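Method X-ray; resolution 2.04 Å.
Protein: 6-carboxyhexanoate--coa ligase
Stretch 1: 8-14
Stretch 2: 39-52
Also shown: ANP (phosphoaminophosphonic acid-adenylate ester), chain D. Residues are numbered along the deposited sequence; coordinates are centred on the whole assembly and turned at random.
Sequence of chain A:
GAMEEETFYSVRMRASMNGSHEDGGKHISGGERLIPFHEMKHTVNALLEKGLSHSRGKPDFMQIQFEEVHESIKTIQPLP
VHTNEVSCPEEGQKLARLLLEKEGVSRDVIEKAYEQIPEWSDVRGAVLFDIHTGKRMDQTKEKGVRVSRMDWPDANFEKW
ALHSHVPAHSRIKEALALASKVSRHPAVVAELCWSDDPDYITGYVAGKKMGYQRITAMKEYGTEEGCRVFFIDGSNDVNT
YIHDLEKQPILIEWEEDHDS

Stretch 1, residues 8-14: FYSVRMR
Stretch 2 39-52: EMKHTVNALLEKGL

How do the two backbones lie? Stretch 1 is an extended strand (Val11 phi/psi -125/119), and residues 40-52 form an alpha helix (Leu47 -68/-45) running nearly parallel to it, 15° between N-to-C directions; their axes approach to 8.8 Å. CA atoms pair Val11 with Val44 at 7.4 Å and Met13 with Leu47 at 6.4 Å. Strand alternation turns Tyr9, Val11 and Met13 toward the helix, Ser10, Arg12 and Arg14 away.

What starts the helix and the contact? Glu39 is the N-cap. Met40 (t, p, p) points sideways, but its end curls strandward: CE lies 3.9 Å from CB of Tyr9 (m, chi2 78°), SD 3.7 Å from Val11 CG2. Thr43 (m) donates N at 3.0 Å and OG1 at 2.8 Å to Glu39 O.

What fills the middle? Val11 (t) sets CB 4.1 Å from Thr43 CG2, and its CG1 lies 4.3 Å from Val44 CG2 and 3.6 Å from Leu47 CD1. Leu47 (m, t) also brings CB 3.9 Å from Met13 CB. No hydrogen bond crosses; aliphatic and thioether groups pack by van der Waals contact, shedding water.

How does the contact end? Met13 (t, m, m) lays CE 3.5 Å from Leu47 O, 4.1 Å from Lys50 CG and 4.0 Å from Gly51 N. Lys50 (t, t, t, p) extends onward, NZ donating to ANP O3G at 3.0 Å. Gly51, lacking a side chain, leaves room for Met13: an ideal CB would lie 3.5 Å from Met13 SD.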

# COMPACT_ATOMS: atom_id res chain seq x y z
N PHE A 8 -5.30 -14.14 -10.96
CA PHE A 8 -5.23 -13.92 -9.53
C PHE A 8 -4.35 -12.74 -9.12
O PHE A 8 -3.51 -12.26 -9.91
CB PHE A 8 -4.79 -15.19 -8.81
CG PHE A 8 -5.89 -16.20 -8.63
CD1 PHE A 8 -6.22 -17.07 -9.65
CD2 PHE A 8 -6.59 -16.29 -7.43
CE1 PHE A 8 -7.29 -17.96 -9.51
CE2 PHE A 8 -7.65 -17.16 -7.28
CZ PHE A 8 -8.04 -17.97 -8.34
N TYR A 9 -4.67 -12.18 -7.95
CA TYR A 9 -4.02 -10.98 -7.44
C TYR A 9 -3.51 -11.22 -6.05
O TYR A 9 -4.20 -11.81 -5.23
CB TYR A 9 -5.00 -9.80 -7.45
CG TYR A 9 -5.41 -9.37 -8.83
CD1 TYR A 9 -6.35 -10.10 -9.53
CD2 TYR A 9 -4.80 -8.31 -9.46
CE1 TYR A 9 -6.71 -9.77 -10.81
CE2 TYR A 9 -5.17 -7.94 -10.74
CZ TYR A 9 -6.10 -8.69 -11.42
OH TYR A 9 -6.44 -8.40 -12.70
N SER A 10 -2.24 -10.85 -5.83
CA SER A 10 -1.65 -10.84 -4.51
C SER A 10 -2.07 -9.57 -3.77
O SER A 10 -1.86 -8.47 -4.27
CB SER A 10 -0.11 -10.87 -4.61
OG SER A 10 0.47 -10.79 -3.32
N VAL A 11 -2.62 -9.70 -2.58
CA VAL A 11 -3.03 -8.51 -1.80
C VAL A 11 -2.36 -8.61 -0.46
O VAL A 11 -2.54 -9.61 0.26
CB VAL A 11 -4.56 -8.41 -1.59
CG1 VAL A 11 -4.91 -7.04 -1.03
CG2 VAL A 11 -5.32 -8.61 -2.89
N ARG A 12 -1.52 -7.62 -0.15
CA ARG A 12 -0.70 -7.65 1.04
C ARG A 12 -0.91 -6.40 1.88
O ARG A 12 -1.23 -5.33 1.35
CB ARG A 12 0.79 -7.74 0.67
CG ARG A 12 1.18 -9.08 0.09
CD ARG A 12 2.68 -9.13 -0.22
NE ARG A 12 3.02 -8.23 -1.31
CZ ARG A 12 4.25 -7.82 -1.59
NH1 ARG A 12 5.24 -8.05 -0.74
NH2 ARG A 12 4.49 -7.14 -2.69
N MET A 13 -0.69 -6.57 3.18
CA MET A 13 -0.90 -5.51 4.14
C MET A 13 0.17 -5.63 5.20
O MET A 13 0.41 -6.70 5.73
CB MET A 13 -2.29 -5.61 4.81
CG MET A 13 -2.55 -4.56 5.90
SD MET A 13 -2.05 -5.04 7.59
CE MET A 13 -3.14 -6.40 7.92
N ARG A 14 0.63 -4.48 5.69
CA ARG A 14 1.30 -4.47 6.94
C ARG A 14 0.99 -3.19 7.70
O ARG A 14 0.67 -2.14 7.12
CB ARG A 14 2.80 -4.59 6.68
CG ARG A 14 3.34 -3.47 5.84
CD ARG A 14 4.72 -3.86 5.34
NE ARG A 14 5.45 -2.75 4.74
CZ ARG A 14 6.20 -2.86 3.65
NH1 ARG A 14 6.25 -4.01 2.97
NH2 ARG A 14 6.85 -1.80 3.20
N GLU A 39 -12.98 -10.25 -5.90
CA GLU A 39 -12.94 -10.26 -4.45
C GLU A 39 -12.17 -9.10 -3.81
O GLU A 39 -12.01 -9.04 -2.60
CB GLU A 39 -12.48 -11.60 -3.93
CG GLU A 39 -13.54 -12.69 -4.06
CD GLU A 39 -13.00 -14.08 -3.74
OE1 GLU A 39 -12.18 -14.20 -2.81
OE2 GLU A 39 -13.49 -15.05 -4.33
N MET A 40 -11.80 -8.11 -4.60
CA MET A 40 -10.84 -7.12 -4.16
C MET A 40 -11.43 -6.23 -3.04
O MET A 40 -10.76 -5.93 -2.04
CB MET A 40 -10.41 -6.27 -5.34
CG MET A 40 -9.22 -5.36 -5.05
SD MET A 40 -7.77 -6.22 -4.39
CE MET A 40 -7.13 -6.90 -5.94
N LYS A 41 -12.67 -5.81 -3.21
CA LYS A 41 -13.22 -4.85 -2.25
C LYS A 41 -13.34 -5.47 -0.88
O LYS A 41 -12.92 -4.89 0.11
CB LYS A 41 -14.58 -4.33 -2.70
CG LYS A 41 -15.22 -3.40 -1.68
CD LYS A 41 -16.37 -2.58 -2.26
CE LYS A 41 -17.70 -2.98 -1.64
NZ LYS A 41 -17.72 -2.69 -0.18
N HIS A 42 -13.86 -6.68 -0.84
CA HIS A 42 -13.98 -7.42 0.41
C HIS A 42 -12.63 -7.70 1.03
O HIS A 42 -12.51 -7.76 2.23
CB HIS A 42 -14.73 -8.73 0.15
CG HIS A 42 -14.75 -9.67 1.32
ND1 HIS A 42 -15.69 -9.60 2.33
CD2 HIS A 42 -13.96 -10.73 1.61
CE1 HIS A 42 -15.42 -10.52 3.24
NE2 HIS A 42 -14.38 -11.22 2.83
N THR A 43 -11.63 -7.99 0.20
CA THR A 43 -10.35 -8.45 0.72
C THR A 43 -9.54 -7.29 1.26
O THR A 43 -9.01 -7.36 2.34
CB THR A 43 -9.54 -9.09 -0.40
OG1 THR A 43 -10.21 -10.26 -0.85
CG2 THR A 43 -8.14 -9.47 0.07
N VAL A 44 -9.54 -6.18 0.55
CA VAL A 44 -8.91 -4.99 1.03
C VAL A 44 -9.55 -4.55 2.35
O VAL A 44 -8.84 -4.18 3.30
CB VAL A 44 -8.97 -3.87 -0.01
CG1 VAL A 44 -8.53 -2.55 0.58
CG2 VAL A 44 -8.10 -4.23 -1.21
N ASN A 45 -10.88 -4.63 2.45
CA ASN A 45 -11.53 -4.34 3.72
C ASN A 45 -11.21 -5.34 4.84
O ASN A 45 -11.06 -4.96 6.00
CB ASN A 45 -13.03 -4.22 3.52
CG ASN A 45 -13.42 -2.85 3.05
OD1 ASN A 45 -13.33 -1.90 3.82
ND2 ASN A 45 -13.67 -2.69 1.76
N ALA A 46 -11.07 -6.62 4.51
CA ALA A 46 -10.75 -7.59 5.54
C ALA A 46 -9.35 -7.30 6.08
O ALA A 46 -9.12 -7.38 7.30
CB ALA A 46 -10.85 -9.03 5.04
N LEU A 47 -8.42 -6.96 5.20
CA LEU A 47 -7.06 -6.63 5.65
C LEU A 47 -7.05 -5.32 6.44
O LEU A 47 -6.35 -5.20 7.43
CB LEU A 47 -6.11 -6.55 4.47
CG LEU A 47 -5.80 -7.92 3.82
CD1 LEU A 47 -5.10 -7.76 2.49
CD2 LEU A 47 -4.96 -8.76 4.76
N LEU A 48 -7.75 -4.31 5.95
CA LEU A 48 -7.82 -3.05 6.70
C LEU A 48 -8.26 -3.34 8.11
O LEU A 48 -7.60 -2.95 9.07
CB LEU A 48 -8.76 -2.06 6.02
CG LEU A 48 -8.95 -0.71 6.71
CD1 LEU A 48 -7.63 0.02 6.84
CD2 LEU A 48 -9.95 0.13 5.93
N GLU A 49 -9.36 -4.07 8.25
CA GLU A 49 -9.99 -4.29 9.55
C GLU A 49 -9.10 -5.13 10.46
O GLU A 49 -9.03 -4.94 11.68
CB GLU A 49 -11.35 -4.97 9.34
CG GLU A 49 -11.98 -5.54 10.60
CD GLU A 49 -12.28 -4.49 11.67
OE1 GLU A 49 -11.71 -3.38 11.61
OE2 GLU A 49 -13.03 -4.81 12.62
N LYS A 50 -8.41 -6.08 9.87
CA LYS A 50 -7.49 -6.91 10.61
C LYS A 50 -6.39 -6.07 11.21
O LYS A 50 -6.05 -6.21 12.39
CB LYS A 50 -6.93 -7.95 9.64
CG LYS A 50 -5.71 -8.68 10.07
CD LYS A 50 -5.38 -9.65 8.94
CE LYS A 50 -4.08 -10.38 9.17
NZ LYS A 50 -4.37 -11.50 10.10
N GLY A 51 -5.91 -5.11 10.46
CA GLY A 51 -4.89 -4.22 10.98
C GLY A 51 -5.40 -3.21 12.02
O GLY A 51 -4.69 -2.89 12.97
N LEU A 52 -6.65 -2.75 11.87
CA LEU A 52 -7.21 -1.72 12.77
C LEU A 52 -7.74 -2.25 14.10
O LEU A 52 -7.87 -1.51 15.04
CB LEU A 52 -8.34 -0.95 12.09
CG LEU A 52 -7.97 -0.12 10.88
CD1 LEU A 52 -9.19 0.61 10.37
CD2 LEU A 52 -6.83 0.85 11.17
PG ANP D . -1.58 -10.93 12.48
O1G ANP D . -2.40 -9.71 12.15
O2G ANP D . -1.58 -11.24 13.96
O3G ANP D . -1.88 -12.15 11.67
PB ANP D . 1.19 -11.60 11.66
O1B ANP D . 0.63 -12.45 10.58
O2B ANP D . 2.42 -10.78 11.51
N3B ANP D . 0.00 -10.42 12.09
PA ANP D . 0.79 -13.95 13.28
O1A ANP D . 0.42 -14.11 14.68
O2A ANP D . -0.11 -14.34 12.14
O3A ANP D . 1.38 -12.47 13.01
O5' ANP D . 2.19 -14.81 13.14
C5' ANP D . 3.07 -14.93 14.22
C4' ANP D . 4.50 -14.69 13.75
O4' ANP D . 4.80 -15.59 12.68
C3' ANP D . 4.69 -13.28 13.21
O3' ANP D . 5.15 -12.39 14.22
C2' ANP D . 5.78 -13.47 12.19
O2' ANP D . 7.03 -13.53 12.86
C1' ANP D . 5.45 -14.83 11.65
N9 ANP D . 4.62 -14.68 10.45
C8 ANP D . 3.29 -14.32 10.36
N7 ANP D . 2.88 -14.37 9.08
C5 ANP D . 3.97 -14.72 8.33
C6 ANP D . 4.28 -14.92 6.90
N6 ANP D . 3.36 -14.73 5.95
N1 ANP D . 5.52 -15.30 6.55
C2 ANP D . 6.48 -15.46 7.47
N3 ANP D . 6.29 -15.37 8.80
C4 ANP D . 5.10 -14.90 9.24